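Local coordinates for protein putative esterase (Bacteroides intestinalis DSM 17393, PDB 5VOL) that hydrolyses ferulic acid esters as a carbohydrate esterase of family 1, an alpha/beta-hydrolase of a gut bacterium acting on arabinoxylan together with xylanases, at residues Lys43-Tyr48 against Glu78-Ile83; Pro58-Arg63 against His252-Trp257; Lys107-Phe112 against Thr146-Arg151. One frame throughout, in Å; residues are numbered along the deposited sequence.

Contact 1: residues Lys43-Tyr48 against Glu78-Ile83; sequences KYPVLY and EACEMI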
loop_
_atom_site.group_PDB
_atom_site.type_symbol
_atom_site.label_atom_id
_atom_site.label_comp_id
_atom_site.label_asym_id
_atom_site.label_seq_id
_atom_site.Cartn_x
_atom_site.Cartn_y
_atom_site.Cartn_z
ATOM N N LYS C 43 1.140 7.288 31.929
ATOM C CA LYS C 43 0.877 5.856 31.865
ATOM C C LYS C 43 0.538 5.481 30.425
ATOM O O LYS C 43 0.023 6.311 29.684
ATOM C CB LYS C 43 -0.267 5.463 32.795
ATOM C CG LYS C 43 -0.033 5.791 34.272
ATOM C CD LYS C 43 1.106 4.966 34.856
ATOM C CE LYS C 43 0.972 4.813 36.380
ATOM N NZ LYS C 43 -0.130 3.869 36.770
ATOM N N TYR C 44 0.803 4.231 30.047
ATOM C CA TYR C 44 0.707 3.802 28.653
ATOM C C TYR C 44 -0.118 2.540 28.449
ATOM O O TYR C 44 -0.212 1.697 29.346
ATOM C CB TYR C 44 2.105 3.554 28.089
ATOM C CG TYR C 44 3.068 4.711 28.205
ATOM C CD1 TYR C 44 3.133 5.694 27.216
ATOM C CD2 TYR C 44 3.921 4.816 29.287
ATOM C CE1 TYR C 44 4.029 6.745 27.314
ATOM C CE2 TYR C 44 4.815 5.868 29.397
ATOM C CZ TYR C 44 4.864 6.827 28.412
ATOM O OH TYR C 44 5.759 7.865 28.532
ATOM N N PRO C 45 -0.712 2.392 27.256
ATOM C CA PRO C 45 -1.207 1.060 26.926
ATOM C C PRO C 45 -0.030 0.113 26.684
ATOM O O PRO C 45 1.117 0.559 26.610
ATOM C CB PRO C 45 -2.037 1.276 25.652
ATOM C CG PRO C 45 -1.683 2.628 25.162
ATOM C CD PRO C 45 -1.146 3.421 26.287
ATOM N N VAL C 46 -0.311 -1.179 26.588
ATOM C CA VAL C 46 0.745 -2.149 26.365
ATOM C C VAL C 46 0.341 -3.162 25.306
ATOM O O VAL C 46 -0.820 -3.585 25.223
ATOM C CB VAL C 46 1.143 -2.895 27.673
ATOM C CG1 VAL C 46 -0.009 -3.739 28.182
ATOM C CG2 VAL C 46 2.374 -3.769 27.425
ATOM N N LEU C 47 1.318 -3.509 24.476
ATOM C CA LEU C 47 1.196 -4.605 23.536
ATOM C C LEU C 47 2.209 -5.697 23.906
ATOM O O LEU C 47 3.419 -5.449 23.929
ATOM C CB LEU C 47 1.445 -4.131 22.090
ATOM C CG LEU C 47 1.534 -5.246 21.040
ATOM C CD1 LEU C 47 0.192 -5.944 20.891
ATOM C CD2 LEU C 47 1.996 -4.682 19.680
ATOM N N TYR C 48 1.714 -6.899 24.191
ATOM C CA TYR C 48 2.595 -8.055 24.339
ATOM C C TYR C 48 2.847 -8.626 22.949
ATOM O O TYR C 48 1.926 -9.005 22.242
ATOM C CB TYR C 48 1.985 -9.089 25.304
ATOM C CG TYR C 48 1.921 -8.513 26.700
ATOM C CD1 TYR C 48 3.029 -8.578 27.544
ATOM C CD2 TYR C 48 0.785 -7.844 27.151
ATOM C CE1 TYR C 48 2.999 -8.012 28.810
ATOM C CE2 TYR C 48 0.748 -7.274 28.409
ATOM C CZ TYR C 48 1.853 -7.370 29.237
ATOM O OH TYR C 48 1.826 -6.796 30.488
ATOM N N GLU C 78 -0.410 7.512 13.514
ATOM C CA GLU C 78 -1.069 6.250 13.208
ATOM C C GLU C 78 -0.982 5.245 14.367
ATOM O O GLU C 78 -1.867 4.402 14.534
ATOM C CB GLU C 78 -0.470 5.636 11.945
ATOM C CG GLU C 78 -0.778 6.421 10.678
ATOM C CD GLU C 78 -0.013 5.879 9.505
ATOM O OE1 GLU C 78 -0.388 4.796 9.010
ATOM O OE2 GLU C 78 0.984 6.513 9.111
ATOM N N ALA C 79 0.086 5.325 15.157
ATOM C CA ALA C 79 0.148 4.533 16.386
ATOM C C ALA C 79 0.263 5.473 17.569
ATOM O O ALA C 79 0.912 6.511 17.465
ATOM C CB ALA C 79 1.340 3.558 16.349
ATOM N N CYS C 80 -0.366 5.129 18.690
ATOM C CA CYS C 80 -0.144 5.883 19.921
ATOM C C CYS C 80 1.115 5.367 20.622
ATOM O O CYS C 80 1.588 4.260 20.344
ATOM C CB CYS C 80 -1.351 5.776 20.855
ATOM S SG CYS C 80 -1.568 4.101 21.555
ATOM N N GLU C 81 1.689 6.171 21.507
ATOM C CA GLU C 81 2.789 5.667 22.308
ATOM C C GLU C 81 2.276 4.508 23.168
ATOM O O GLU C 81 1.176 4.554 23.711
ATOM C CB GLU C 81 3.387 6.761 23.177
ATOM C CG GLU C 81 4.124 7.832 22.414
ATOM C CD GLU C 81 4.904 8.721 23.353
ATOM O OE1 GLU C 81 4.336 9.091 24.397
ATOM O OE2 GLU C 81 6.078 9.023 23.077
ATOM N N MET C 82 3.062 3.447 23.254
ATOM C CA MET C 82 2.661 2.270 24.009
ATOM C C MET C 82 3.902 1.503 24.432
ATOM O O MET C 82 4.945 1.589 23.782
ATOM C CB MET C 82 1.738 1.361 23.180
ATOM C CG MET C 82 2.452 0.572 22.041
ATOM S SD MET C 82 1.305 -0.360 20.985
ATOM C CE MET C 82 0.902 0.894 19.739
ATOM N N ILE C 83 3.784 0.773 25.534
ATOM C CA ILE C 83 4.817 -0.177 25.948
ATOM C C ILE C 83 4.680 -1.422 25.073
ATOM O O ILE C 83 3.571 -1.936 24.883
ATOM C CB ILE C 83 4.682 -0.563 27.456
ATOM C CG1 ILE C 83 4.645 0.692 28.340
ATOM C CG2 ILE C 83 5.797 -1.511 27.881
ATOM C CD1 ILE C 83 5.901 1.542 28.279
#
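Ile-83 brings the 78-83 segment against Tyr-44, Pro-45 and Val-46, and its branches fill the steps between them. Ile-83 CG1 lies 3.8 Å from Tyr-44 CB, the two side chains crossing at about a right angle, while Ile-83 CD1 reaches obliquely toward CD2 of the Tyr-44 ring. CB of Ile-83 packs 4.0 Å from Val-46 CG2, a methyl that also lies over the rim of one face of the Tyr-48 ring. Tyr-44 and Glu-81 run side by side in the same direction, with Glu-81 OE1 at the ring edge near CE1 and the carboxylate plane turned 65° from the ring. Both polar ends have partners outside the segments, Glu-81 in a salt bridge with Lys-42 and Tyr-44 OH bonded to Ser-35 OG. Pro-45 is the other bump: its ring fits the bend of 80-82, with Pro-45 CD 3.6 Å from Glu-81 O and Pro-45 CG near both Cys-80 SG (3.9 Å) and Met-82 CB (4.2 Å). Beyond it, Leu-47 CB meets Met-82 SD at 3.9 Å. Two backbone bonds fix the register, Ile-83 N to Pro-45 O (2.9 Å) and Leu-47 N to Ile-83 O (2.8 Å), so that Ile-83 bridges Val-46 as in a parallel pair. The directions of 44-47 and 80-83 differ by 77°, evidence that the loop swings in steeply and joins the sheet only at Ile-83. Strand 83-87 thus starts beside strand 46-50, which has strand 133-138 on its other side; Met-82 also packs on helices 66-76 and 254-271, Leu-47 on the latter.

Contact 2: residues Pro58-Arg63 against His252-Trp257; sequences PVWAER and HDWEYW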
loop_
_atom_site.group_PDB
_atom_site.type_symbol
_atom_site.label_atom_id
_atom_site.label_comp_id
_atom_site.label_asym_id
_atom_site.label_seq_id
_atom_site.Cartn_x
_atom_site.Cartn_y
_atom_site.Cartn_z
ATOM N N PRO C 58 14.842 -11.047 21.841
ATOM C CA PRO C 58 15.320 -9.844 21.145
ATOM C C PRO C 58 14.941 -9.739 19.665
ATOM O O PRO C 58 15.265 -8.723 19.053
ATOM C CB PRO C 58 16.850 -9.945 21.254
ATOM C CG PRO C 58 17.122 -11.087 22.236
ATOM C CD PRO C 58 15.939 -11.993 22.103
ATOM N N VAL C 59 14.290 -10.751 19.101
ATOM C CA VAL C 59 14.128 -10.805 17.653
ATOM C C VAL C 59 13.196 -9.693 17.117
ATOM O O VAL C 59 13.449 -9.146 16.046
ATOM C CB VAL C 59 13.608 -12.187 17.200
ATOM C CG1 VAL C 59 12.186 -12.424 17.660
ATOM C CG2 VAL C 59 13.721 -12.325 15.689
ATOM N N TRP C 60 12.144 -9.348 17.856
ATOM C CA TRP C 60 11.211 -8.313 17.404
ATOM C C TRP C 60 11.907 -6.951 17.306
ATOM O O TRP C 60 11.628 -6.173 16.394
ATOM C CB TRP C 60 9.981 -8.245 18.324
ATOM C CG TRP C 60 8.845 -9.106 17.828
ATOM C CD1 TRP C 60 8.354 -10.235 18.410
ATOM C CD2 TRP C 60 8.093 -8.918 16.614
ATOM N NE1 TRP C 60 7.328 -10.754 17.647
ATOM C CE2 TRP C 60 7.156 -9.964 16.537
ATOM C CE3 TRP C 60 8.131 -7.965 15.585
ATOM C CZ2 TRP C 60 6.251 -10.079 15.478
ATOM C CZ3 TRP C 60 7.229 -8.076 14.533
ATOM C CH2 TRP C 60 6.304 -9.126 14.487
ATOM N N ALA C 61 12.834 -6.665 18.214
ATOM C CA ALA C 61 13.600 -5.434 18.116
ATOM C C ALA C 61 14.690 -5.523 17.040
ATOM O O ALA C 61 14.887 -4.587 16.273
ATOM C CB ALA C 61 14.219 -5.072 19.467
ATOM N N GLU C 62 15.389 -6.649 16.971
ATOM C CA GLU C 62 16.560 -6.752 16.103
ATOM C C GLU C 62 16.219 -6.992 14.639
ATOM O O GLU C 62 16.861 -6.435 13.760
ATOM C CB GLU C 62 17.489 -7.870 16.601
ATOM C CG GLU C 62 17.892 -7.659 18.036
ATOM C CD GLU C 62 19.029 -8.561 18.477
ATOM O OE1 GLU C 62 19.307 -9.559 17.783
ATOM O OE2 GLU C 62 19.631 -8.262 19.530
ATOM N N ARG C 63 15.224 -7.826 14.366
ATOM C CA ARG C 63 14.847 -8.117 12.986
ATOM C C ARG C 63 13.482 -7.494 12.637
ATOM O O ARG C 63 13.217 -7.176 11.478
ATOM C CB ARG C 63 14.827 -9.634 12.738
ATOM C CG ARG C 63 14.409 -10.039 11.303
ATOM C CD ARG C 63 15.370 -9.479 10.233
ATOM N NE ARG C 63 14.930 -9.729 8.851
ATOM C CZ ARG C 63 14.086 -8.956 8.160
ATOM N NH1 ARG C 63 13.553 -7.871 8.705
ATOM N NH2 ARG C 63 13.774 -9.266 6.905
ATOM N N HIS C 252 6.567 -17.847 5.545
ATOM C CA HIS C 252 6.840 -17.865 6.971
ATOM C C HIS C 252 8.162 -17.156 7.181
ATOM O O HIS C 252 9.167 -17.799 7.475
ATOM C CB HIS C 252 6.909 -19.319 7.491
ATOM C CG HIS C 252 6.422 -19.497 8.894
ATOM N ND1 HIS C 252 5.109 -19.296 9.258
ATOM C CD2 HIS C 252 7.068 -19.892 10.022
ATOM C CE1 HIS C 252 4.969 -19.536 10.550
ATOM N NE2 HIS C 252 6.144 -19.912 11.031
ATOM N N ASP C 253 8.178 -15.834 7.032
ATOM C CA ASP C 253 9.452 -15.125 7.045
ATOM C C ASP C 253 9.348 -13.735 7.656
ATOM O O ASP C 253 8.247 -13.209 7.852
ATOM C CB ASP C 253 10.020 -15.041 5.620
ATOM C CG ASP C 253 9.080 -14.324 4.660
ATOM O OD1 ASP C 253 8.815 -13.128 4.888
ATOM O OD2 ASP C 253 8.607 -14.949 3.684
ATOM N N TRP C 254 10.501 -13.144 7.954
ATOM C CA TRP C 254 10.526 -11.887 8.693
ATOM C C TRP C 254 10.119 -10.670 7.867
ATOM O O TRP C 254 9.716 -9.650 8.435
ATOM C CB TRP C 254 11.906 -11.672 9.330
ATOM C CG TRP C 254 11.861 -12.228 10.713
ATOM C CD1 TRP C 254 12.303 -13.456 11.124
ATOM C CD2 TRP C 254 11.250 -11.615 11.863
ATOM N NE1 TRP C 254 12.032 -13.632 12.463
ATOM C CE2 TRP C 254 11.383 -12.517 12.937
ATOM C CE3 TRP C 254 10.617 -10.379 12.087
ATOM C CZ2 TRP C 254 10.912 -12.226 14.221
ATOM C CZ3 TRP C 254 10.150 -10.088 13.361
ATOM C CH2 TRP C 254 10.300 -11.014 14.416
ATOM N N GLU C 255 10.169 -10.759 6.544
ATOM C CA GLU C 255 9.594 -9.661 5.770
ATOM C C GLU C 255 8.092 -9.626 6.004
ATOM O O GLU C 255 7.495 -8.556 6.068
ATOM C CB GLU C 255 9.900 -9.784 4.271
ATOM C CG GLU C 255 11.293 -9.310 3.888
ATOM C CD GLU C 255 11.545 -7.848 4.230
ATOM O OE1 GLU C 255 10.936 -6.949 3.594
ATOM O OE2 GLU C 255 12.354 -7.583 5.152
ATOM N N TYR C 256 7.473 -10.795 6.139
ATOM C CA TYR C 256 6.047 -10.844 6.421
ATOM C C TYR C 256 5.715 -10.252 7.805
ATOM O O TYR C 256 4.709 -9.574 7.969
ATOM C CB TYR C 256 5.511 -12.282 6.342
ATOM C CG TYR C 256 4.030 -12.309 6.043
ATOM C CD1 TYR C 256 3.568 -12.199 4.727
ATOM C CD2 TYR C 256 3.089 -12.400 7.063
ATOM C CE1 TYR C 256 2.204 -12.196 4.434
ATOM C CE2 TYR C 256 1.716 -12.394 6.775
ATOM C CZ TYR C 256 1.287 -12.292 5.458
ATOM O OH TYR C 256 -0.062 -12.294 5.149
ATOM N N TRP C 257 6.568 -10.508 8.788
ATOM C CA TRP C 257 6.254 -10.173 10.178
ATOM C C TRP C 257 6.620 -8.723 10.458
ATOM O O TRP C 257 5.896 -8.024 11.155
ATOM C CB TRP C 257 6.971 -11.147 11.135
ATOM C CG TRP C 257 6.497 -12.549 10.883
ATOM C CD1 TRP C 257 5.219 -12.933 10.570
ATOM C CD2 TRP C 257 7.293 -13.747 10.841
ATOM N NE1 TRP C 257 5.175 -14.287 10.345
ATOM C CE2 TRP C 257 6.431 -14.810 10.507
ATOM C CE3 TRP C 257 8.645 -14.019 11.054
ATOM C CZ2 TRP C 257 6.881 -16.135 10.384
ATOM C CZ3 TRP C 257 9.091 -15.342 10.937
ATOM C CH2 TRP C 257 8.213 -16.374 10.608
HETATM O O HOH W 1 12.433 -5.727 7.210
#
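The indole of Trp-254 is packed on two faces and at its edge. Over one face lies Arg-63, whose CG is 3.8 Å from the five-membered ring centroid and 30° off the normal, a CH-pi contact; Trp-257 CE3 covers the opposite face toward the rim. Trp-257 lies over the His-252 ring, whose bonds to Ser-139 and Asp-223 are consistent with a catalytic triad. The edge of Trp-254 points into the face of Trp-60, Trp-254 CH2 over its centre, six-membered centroids 4.9 Å apart and planes at 76°: a T-shaped pair. Trp-257 O sits at the edge of Trp-60, 3.5 Å from Trp-60 CH2. Arg-63 CG stands anti to the backbone N (chi1 179°), which lays it on the indole, and the chain slides past with Trp-254 CB over the rim of one guanidinium face. Arg-63 NH2 donates to Glu-255 OE2 at 2.8 Å, in the guanidinium plane and onto the anti lone pair. A water bridges Arg-63 NH1 to the same OE2, which thus takes two donors. Glu-255 OE1 is held by Tyr-262 and His-258 of a neighbouring subunit, and Arg-63 salt-bridges Asp-68 of that same subunit. The ion pair ties this contact into the subunit interface.

Contact 3: residues Lys107-Phe112 against Thr146-Arg151; sequences KYETFF and TNYGQR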
loop_
_atom_site.group_PDB
_atom_site.type_symbol
_atom_site.label_atom_id
_atom_site.label_comp_id
_atom_site.label_asym_id
_atom_site.label_seq_id
_atom_site.Cartn_x
_atom_site.Cartn_y
_atom_site.Cartn_z
ATOM N N LYS C 107 5.409 -24.165 33.645
ATOM C CA LYS C 107 4.101 -23.553 33.681
ATOM C C LYS C 107 4.238 -22.106 33.193
ATOM O O LYS C 107 4.176 -21.164 33.981
ATOM C CB LYS C 107 3.518 -23.628 35.098
ATOM C CG LYS C 107 3.523 -25.051 35.678
ATOM C CD LYS C 107 2.475 -25.244 36.766
ATOM C CE LYS C 107 2.620 -24.221 37.845
ATOM N NZ LYS C 107 1.362 -24.042 38.638
ATOM N N TYR C 108 4.463 -21.947 31.892
ATOM C CA TYR C 108 4.815 -20.636 31.356
ATOM C C TYR C 108 3.654 -19.661 31.472
ATOM O O TYR C 108 3.850 -18.483 31.768
ATOM C CB TYR C 108 5.280 -20.746 29.894
ATOM C CG TYR C 108 5.976 -19.491 29.411
ATOM C CD1 TYR C 108 7.341 -19.322 29.581
ATOM C CD2 TYR C 108 5.255 -18.457 28.818
ATOM C CE1 TYR C 108 7.979 -18.173 29.148
ATOM C CE2 TYR C 108 5.882 -17.302 28.389
ATOM C CZ TYR C 108 7.241 -17.165 28.553
ATOM O OH TYR C 108 7.870 -16.017 28.126
ATOM N N GLU C 109 2.439 -20.139 31.263
ATOM C CA GLU C 109 1.291 -19.245 31.322
ATOM C C GLU C 109 1.115 -18.707 32.744
ATOM O O GLU C 109 0.802 -17.522 32.959
ATOM C CB GLU C 109 0.027 -19.964 30.849
ATOM C CG GLU C 109 -1.194 -19.051 30.660
ATOM C CD GLU C 109 -2.298 -19.716 29.859
ATOM O OE1 GLU C 109 -1.968 -20.522 28.968
ATOM O OE2 GLU C 109 -3.497 -19.448 30.118
ATOM N N THR C 110 1.334 -19.574 33.731
ATOM C CA THR C 110 1.212 -19.150 35.114
ATOM C C THR C 110 2.285 -18.109 35.408
ATOM O O THR C 110 2.033 -17.130 36.109
ATOM C CB THR C 110 1.341 -20.354 36.102
ATOM O OG1 THR C 110 0.250 -21.256 35.891
ATOM C CG2 THR C 110 1.321 -19.869 37.534
ATOM N N PHE C 111 3.477 -18.314 34.849
ATOM C CA PHE C 111 4.539 -17.316 34.956
ATOM C C PHE C 111 4.090 -15.995 34.306
ATOM O O PHE C 111 4.293 -14.912 34.856
ATOM C CB PHE C 111 5.829 -17.811 34.292
ATOM C CG PHE C 111 6.691 -16.700 33.729
ATOM C CD1 PHE C 111 7.396 -15.857 34.569
ATOM C CD2 PHE C 111 6.778 -16.501 32.358
ATOM C CE1 PHE C 111 8.179 -14.839 34.058
ATOM C CE2 PHE C 111 7.568 -15.503 31.834
ATOM C CZ PHE C 111 8.262 -14.657 32.678
ATOM N N PHE C 112 3.493 -16.101 33.124
ATOM C CA PHE C 112 3.103 -14.907 32.362
ATOM C C PHE C 112 2.113 -14.048 33.156
ATOM O O PHE C 112 2.319 -12.850 33.345
ATOM C CB PHE C 112 2.494 -15.305 31.016
ATOM C CG PHE C 112 2.159 -14.125 30.141
ATOM C CD1 PHE C 112 0.928 -13.495 30.252
ATOM C CD2 PHE C 112 3.087 -13.635 29.235
ATOM C CE1 PHE C 112 0.611 -12.389 29.448
ATOM C CE2 PHE C 112 2.791 -12.530 28.429
ATOM C CZ PHE C 112 1.551 -11.907 28.539
ATOM N N THR C 146 -3.381 -15.806 20.276
ATOM C CA THR C 146 -4.767 -16.119 19.996
ATOM C C THR C 146 -5.423 -16.883 21.153
ATOM O O THR C 146 -6.512 -16.522 21.592
ATOM C CB THR C 146 -4.877 -16.929 18.691
ATOM O OG1 THR C 146 -4.422 -16.127 17.589
ATOM C CG2 THR C 146 -6.305 -17.342 18.425
ATOM N N ASN C 147 -4.763 -17.924 21.660
ATOM C CA ASN C 147 -5.368 -18.729 22.723
ATOM C C ASN C 147 -5.406 -17.966 24.051
ATOM O O ASN C 147 -6.333 -18.137 24.829
ATOM C CB ASN C 147 -4.634 -20.079 22.883
ATOM C CG ASN C 147 -5.439 -21.095 23.701
ATOM O OD1 ASN C 147 -4.920 -21.679 24.645
ATOM N ND2 ASN C 147 -6.714 -21.292 23.348
ATOM N N TYR C 148 -4.427 -17.101 24.296
ATOM C CA TYR C 148 -4.488 -16.213 25.455
ATOM C C TYR C 148 -5.722 -15.318 25.367
ATOM O O TYR C 148 -6.427 -15.081 26.364
ATOM C CB TYR C 148 -3.244 -15.328 25.558
ATOM C CG TYR C 148 -2.020 -15.924 26.232
ATOM C CD1 TYR C 148 -1.919 -17.283 26.503
ATOM C CD2 TYR C 148 -0.957 -15.102 26.598
ATOM C CE1 TYR C 148 -0.761 -17.812 27.134
ATOM C CE2 TYR C 148 0.182 -15.608 27.214
ATOM C CZ TYR C 148 0.277 -16.955 27.487
ATOM O OH TYR C 148 1.435 -17.415 28.091
ATOM N N GLY C 149 -5.967 -14.794 24.169
ATOM C CA GLY C 149 -7.108 -13.918 23.964
ATOM C C GLY C 149 -8.401 -14.694 24.117
ATOM O O GLY C 149 -9.400 -14.170 24.601
ATOM N N GLN C 150 -8.371 -15.959 23.718
ATOM C CA GLN C 150 -9.537 -16.819 23.801
ATOM C C GLN C 150 -9.875 -17.170 25.262
ATOM O O GLN C 150 -11.040 -17.123 25.672
ATOM C CB GLN C 150 -9.302 -18.089 22.983
ATOM C CG GLN C 150 -9.357 -17.896 21.460
ATOM C CD GLN C 150 -9.075 -19.187 20.706
ATOM O OE1 GLN C 150 -8.276 -20.009 21.155
ATOM N NE2 GLN C 150 -9.741 -19.376 19.561
ATOM N N ARG C 151 -8.860 -17.513 26.050
ATOM C CA ARG C 151 -9.110 -17.970 27.418
ATOM C C ARG C 151 -8.977 -16.835 28.441
ATOM O O ARG C 151 -9.372 -16.987 29.595
ATOM C CB ARG C 151 -8.172 -19.148 27.771
ATOM C CG ARG C 151 -8.606 -20.481 27.145
ATOM C CD ARG C 151 -7.730 -21.694 27.538
ATOM N NE ARG C 151 -6.371 -21.574 27.025
ATOM C CZ ARG C 151 -5.348 -21.124 27.744
ATOM N NH1 ARG C 151 -5.534 -20.785 29.011
ATOM N NH2 ARG C 151 -4.136 -21.029 27.201
#
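Helices 108-123 and 140-151 meet through a bidentate, end-on salt bridge and an aromatic pair, their short axes 13.1 Å apart at -68°, a separation that long side chains span. Arg-151 grips Glu-109 with both terminal nitrogens: NH1 gives to OE2 at 2.7 Å on its syn lone pair, NH2 to OE1 at 2.8 Å, also syn but 15° out of the carboxylate plane. The flat groups are nearly coplanar. In Glu-109, chi1 -171° sets CG anti to the backbone N, and the extended chain beyond CG carries the carboxylate to Arg-151. Asn-147 OD1 holds another guanidinium edge, accepting from NE and NH2, both above the same face of the amide; Asn-147 ND2 donates to Gln-150 OE1. Tyr-148 and Glu-109 slide past each other in opposite directions, Glu-109 OE1 3.5 Å from Tyr-148 CE1. Tyr-148 also turns its edge to the face of Phe-112, CE2 over the ring centre, centroids 5.0 Å apart. Tyr-148 OH bonds to Tyr-100 O, and Glu-109 OE2 has His-152 NE2 as a further partner. A buried carboxylate with these donors would probably remain ionised. Helix 140-151 follows the strained turn of the GxSxG pattern, as expected after an alpha/beta-hydrolase nucleophile elbow.

The three contacts are built on one alpha/beta-hydrolase sheet, contact 1 within it, contacts 2 and 3 between elements that flank it, with centres about 19 to 22 Å apart. Contact 1 pairs two central strands, 46-50 and 83-87. Contact 2 joins the region after strand 46-50 to the start of the C-terminal helix 254-271, and its segments alternate with those of contact 1 along the chain; their nearest atoms are about 7 Å apart. Contact 3, joining helices 108-123 and 140-151, falls between the two segments of contact 2, on the opposite side of the chain's centre and about 11 Å away at the nearest atoms. It touches contact 1, Tyr-48 CD1 lying 3.8 Å from Phe-112 CZ.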